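Local coordinates for protein alpha-ketoglutarate-dependent 2,4-dichlorophenoxyacetate dioxygenase (Bradyrhizobium diazoefficiens, PDB 5BKE) that probably acts as a metal- and 2-oxoglutarate-dependent dioxygenase of the TfdA family, linked to degradation of aryloxyalkanoate herbicides, at residues 169-174 with 189-194. Residues are numbered along the deposited sequence; the frame is centred on the assembly and turned at random.
Sequences HSLMYS and QMFKPV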
ATOM      1  N   HIS C 169       6.153  15.094  42.489  1.00 25.89           N
ATOM      2  CA  HIS C 169       7.606  15.229  42.459  1.00 26.86           C
ATOM      3  C   HIS C 169       8.110  15.986  43.692  1.00 27.99           C
ATOM      4  O   HIS C 169       7.578  17.049  44.041  1.00 28.38           O
ATOM      5  CB  HIS C 169       8.064  16.010  41.236  1.00 25.64           C
ATOM      6  CG  HIS C 169       7.857  15.313  39.926  1.00 26.89           C
ATOM      7  ND1 HIS C 169       8.905  14.988  39.090  1.00 25.88           N
ATOM      8  CD2 HIS C 169       6.727  14.938  39.277  1.00 26.03           C
ATOM      9  CE1 HIS C 169       8.430  14.432  37.989  1.00 26.85           C
ATOM     10  NE2 HIS C 169       7.111  14.398  38.074  1.00 26.63           N
ATOM     11  N   SER C 170       9.152  15.442  44.318  1.00 28.45           N
ATOM     12  CA  SER C 170       9.838  16.072  45.438  1.00 29.52           C
ATOM     13  C   SER C 170      11.282  15.585  45.525  1.00 30.07           C
ATOM     14  O   SER C 170      11.556  14.395  45.300  1.00 28.21           O
ATOM     15  CB  SER C 170       9.122  15.741  46.750  1.00 29.86           C
ATOM     16  OG  SER C 170       9.843  16.235  47.862  1.00 30.53           O
ATOM     17  N   LEU C 171      12.188  16.495  45.892  1.00 30.52           N
ATOM     18  CA  LEU C 171      13.565  16.124  46.260  1.00 31.17           C
ATOM     19  C   LEU C 171      13.628  15.077  47.370  1.00 32.30           C
ATOM     20  O   LEU C 171      14.574  14.291  47.429  1.00 32.98           O
ATOM     21  CB  LEU C 171      14.403  17.349  46.631  1.00 32.00           C
ATOM     22  CG  LEU C 171      14.977  18.137  45.450  1.00 32.60           C
ATOM     23  CD1 LEU C 171      15.299  19.573  45.837  1.00 32.62           C
ATOM     24  CD2 LEU C 171      16.198  17.454  44.843  1.00 32.49           C
ATOM     25  N   MET C 172      12.600  15.040  48.217  1.00 33.07           N
ATOM     26  CA  MET C 172      12.496  14.036  49.281  1.00 33.83           C
ATOM     27  C   MET C 172      12.289  12.608  48.754  1.00 33.03           C
ATOM     28  O   MET C 172      12.673  11.639  49.416  1.00 32.58           O
ATOM     29  CB  MET C 172      11.384  14.405  50.269  1.00 36.32           C
ATOM     30  CG  MET C 172      11.569  15.744  50.980  1.00 39.55           C
ATOM     31  SD  MET C 172      10.414  16.018  52.355  1.00 43.40           S
ATOM     32  CE  MET C 172       8.883  16.429  51.514  1.00 40.43           C
ATOM     33  N   TYR C 173      11.674  12.476  47.574  1.00 32.95           N
ATOM     34  CA  TYR C 173      11.477  11.153  46.955  1.00 31.14           C
ATOM     35  C   TYR C 173      12.767  10.587  46.346  1.00 29.85           C
ATOM     36  O   TYR C 173      13.100   9.417  46.571  1.00 28.76           O
ATOM     37  CB  TYR C 173      10.372  11.183  45.903  1.00 31.17           C
ATOM     38  CG  TYR C 173       8.949  11.241  46.426  1.00 32.02           C
ATOM     39  CD1 TYR C 173       8.480  10.309  47.363  1.00 32.64           C
ATOM     40  CD2 TYR C 173       8.045  12.203  45.940  1.00 32.19           C
ATOM     41  CE1 TYR C 173       7.167  10.351  47.823  1.00 32.50           C
ATOM     42  CE2 TYR C 173       6.729  12.255  46.394  1.00 31.91           C
ATOM     43  CZ  TYR C 173       6.293  11.325  47.332  1.00 32.49           C
ATOM     44  OH  TYR C 173       4.990  11.364  47.788  1.00 32.91           O
ATOM     45  N   SER C 174      13.482  11.423  45.594  1.00 28.69           N
ATOM     46  CA  SER C 174      14.740  11.025  44.972  1.00 29.93           C
ATOM     47  C   SER C 174      15.835  10.732  45.997  1.00 31.18           C
ATOM     48  O   SER C 174      16.536   9.724  45.874  1.00 30.77           O
ATOM     49  CB  SER C 174      15.213  12.065  43.965  1.00 29.51           C
ATOM     50  OG  SER C 174      15.350  13.335  44.566  1.00 28.86           O
ATOM     51  N   GLN C 189       9.007  21.757  54.211  1.00 52.26           N
ATOM     52  CA  GLN C 189       8.158  22.785  53.635  1.00 51.36           C
ATOM     53  C   GLN C 189       8.746  23.300  52.323  1.00 50.88           C
ATOM     54  O   GLN C 189       8.005  23.575  51.379  1.00 50.39           O
ATOM     55  CB  GLN C 189       7.920  23.930  54.636  1.00 52.15           C
ATOM     56  CG  GLN C 189       7.173  23.529  55.915  1.00 52.35           C
ATOM     57  CD  GLN C 189       5.751  23.032  55.661  1.00 53.83           C
ATOM     58  OE1 GLN C 189       4.953  23.692  54.989  1.00 53.49           O
ATOM     59  NE2 GLN C 189       5.425  21.863  56.214  1.00 50.73           N
ATOM     60  N   MET C 190      10.075  23.418  52.272  1.00 52.24           N
ATOM     61  CA  MET C 190      10.806  23.840  51.061  1.00 52.48           C
ATOM     62  C   MET C 190      10.717  22.800  49.938  1.00 48.57           C
ATOM     63  O   MET C 190      10.684  23.168  48.759  1.00 47.30           O
ATOM     64  CB  MET C 190      12.276  24.113  51.387  1.00 55.83           C
ATOM     65  CG  MET C 190      12.939  25.171  50.521  1.00 59.98           C
ATOM     66  SD  MET C 190      14.659  25.462  50.999  1.00 66.40           S
ATOM     67  CE  MET C 190      14.437  26.608  52.359  1.00 66.36           C
ATOM     68  N   PHE C 191      10.678  21.518  50.318  1.00 44.40           N
ATOM     69  CA  PHE C 191      10.610  20.396  49.363  1.00 41.55           C
ATOM     70  C   PHE C 191       9.216  19.764  49.283  1.00 40.77           C
ATOM     71  O   PHE C 191       9.080  18.582  48.962  1.00 41.65           O
ATOM     72  CB  PHE C 191      11.659  19.314  49.679  1.00 37.77           C
ATOM     73  CG  PHE C 191      13.074  19.819  49.803  1.00 36.17           C
ATOM     74  CD1 PHE C 191      13.563  20.853  48.986  1.00 35.79           C
ATOM     75  CD2 PHE C 191      13.942  19.221  50.720  1.00 35.30           C
ATOM     76  CE1 PHE C 191      14.876  21.302  49.119  1.00 35.98           C
ATOM     77  CE2 PHE C 191      15.260  19.658  50.847  1.00 36.22           C
ATOM     78  CZ  PHE C 191      15.728  20.697  50.044  1.00 35.81           C
ATOM     79  N   LYS C 192       8.189  20.562  49.572  1.00 39.93           N
ATOM     80  CA  LYS C 192       6.794  20.131  49.495  1.00 37.69           C
ATOM     81  C   LYS C 192       6.486  19.653  48.061  1.00 33.77           C
ATOM     82  O   LYS C 192       6.767  20.388  47.110  1.00 30.99           O
ATOM     83  CB  LYS C 192       5.893  21.303  49.901  1.00 39.99           C
ATOM     84  CG  LYS C 192       4.405  21.017  49.976  1.00 44.38           C
ATOM     85  CD  LYS C 192       3.651  22.339  50.083  1.00 47.93           C
ATOM     86  CE  LYS C 192       2.286  22.276  49.412  1.00 49.57           C
ATOM     87  NZ  LYS C 192       1.284  21.531  50.224  1.00 51.20           N
ATOM     88  N   PRO C 193       5.939  18.422  47.910  1.00 31.31           N
ATOM     89  CA  PRO C 193       5.649  17.795  46.608  1.00 31.35           C
ATOM     90  C   PRO C 193       4.790  18.638  45.657  1.00 31.20           C
ATOM     91  O   PRO C 193       3.836  19.280  46.104  1.00 31.39           O
ATOM     92  CB  PRO C 193       4.908  16.520  46.994  1.00 31.17           C
ATOM     93  CG  PRO C 193       5.479  16.170  48.318  1.00 32.52           C
ATOM     94  CD  PRO C 193       5.660  17.489  49.016  1.00 32.38           C
ATOM     95  N   VAL C 194       5.165  18.647  44.373  1.00 28.62           N
ATOM     96  CA  VAL C 194       4.398  19.301  43.311  1.00 27.66           C
ATOM     97  C   VAL C 194       3.841  18.280  42.309  1.00 27.77           C
ATOM     98  O   VAL C 194       4.356  17.155  42.187  1.00 27.15           O
ATOM     99  CB  VAL C 194       5.195  20.410  42.564  1.00 28.19           C
ATOM    100  CG1 VAL C 194       5.763  21.438  43.537  1.00 27.66           C
ATOM    101  CG2 VAL C 194       6.285  19.820  41.679  1.00 27.75           C
TER
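S170 meets F191 through a side-chain hydrogen bond: OG donates to F191 O over 2.7 Å, in the carbonyl plane with a C=O...OG angle of 155°. Followed outward, S170 CB lies 3.6 Å from F191 O, with P193 CG a little farther off; OG then lies anti to the backbone N (chi1 174°), where it also accepts from M172 N at 3.0 Å. S170 is thus the N-cap of helix 171-176, and its hydroxyl ties that cap to the carbonyl of the residue just after helix 187-190. An alanine here would probably leave both M172 N and F191 O without this partner, loosening the helix start from the F191 turn. Beside the bond, M172 CG touches F191 CB at 3.8 Å, and the bent chain brings M172 CE to 3.3 Å from F191 O. Farther out, L171 CB lies over one face of the F191 ring, offset toward the rim, and L171 CD1 meets F191 CE1 at 3.7 Å. H169 and V194 form an antiparallel hydrogen-bonded pair, H169 N to V194 O at 2.8 Å (168°) and V194 N to H169 O at 2.9 Å, joining strands 166-169 and 194-201. The chemistry implies that one hydroxyl, donor and acceptor at once, continues the polar link past the ends of the two paired strands.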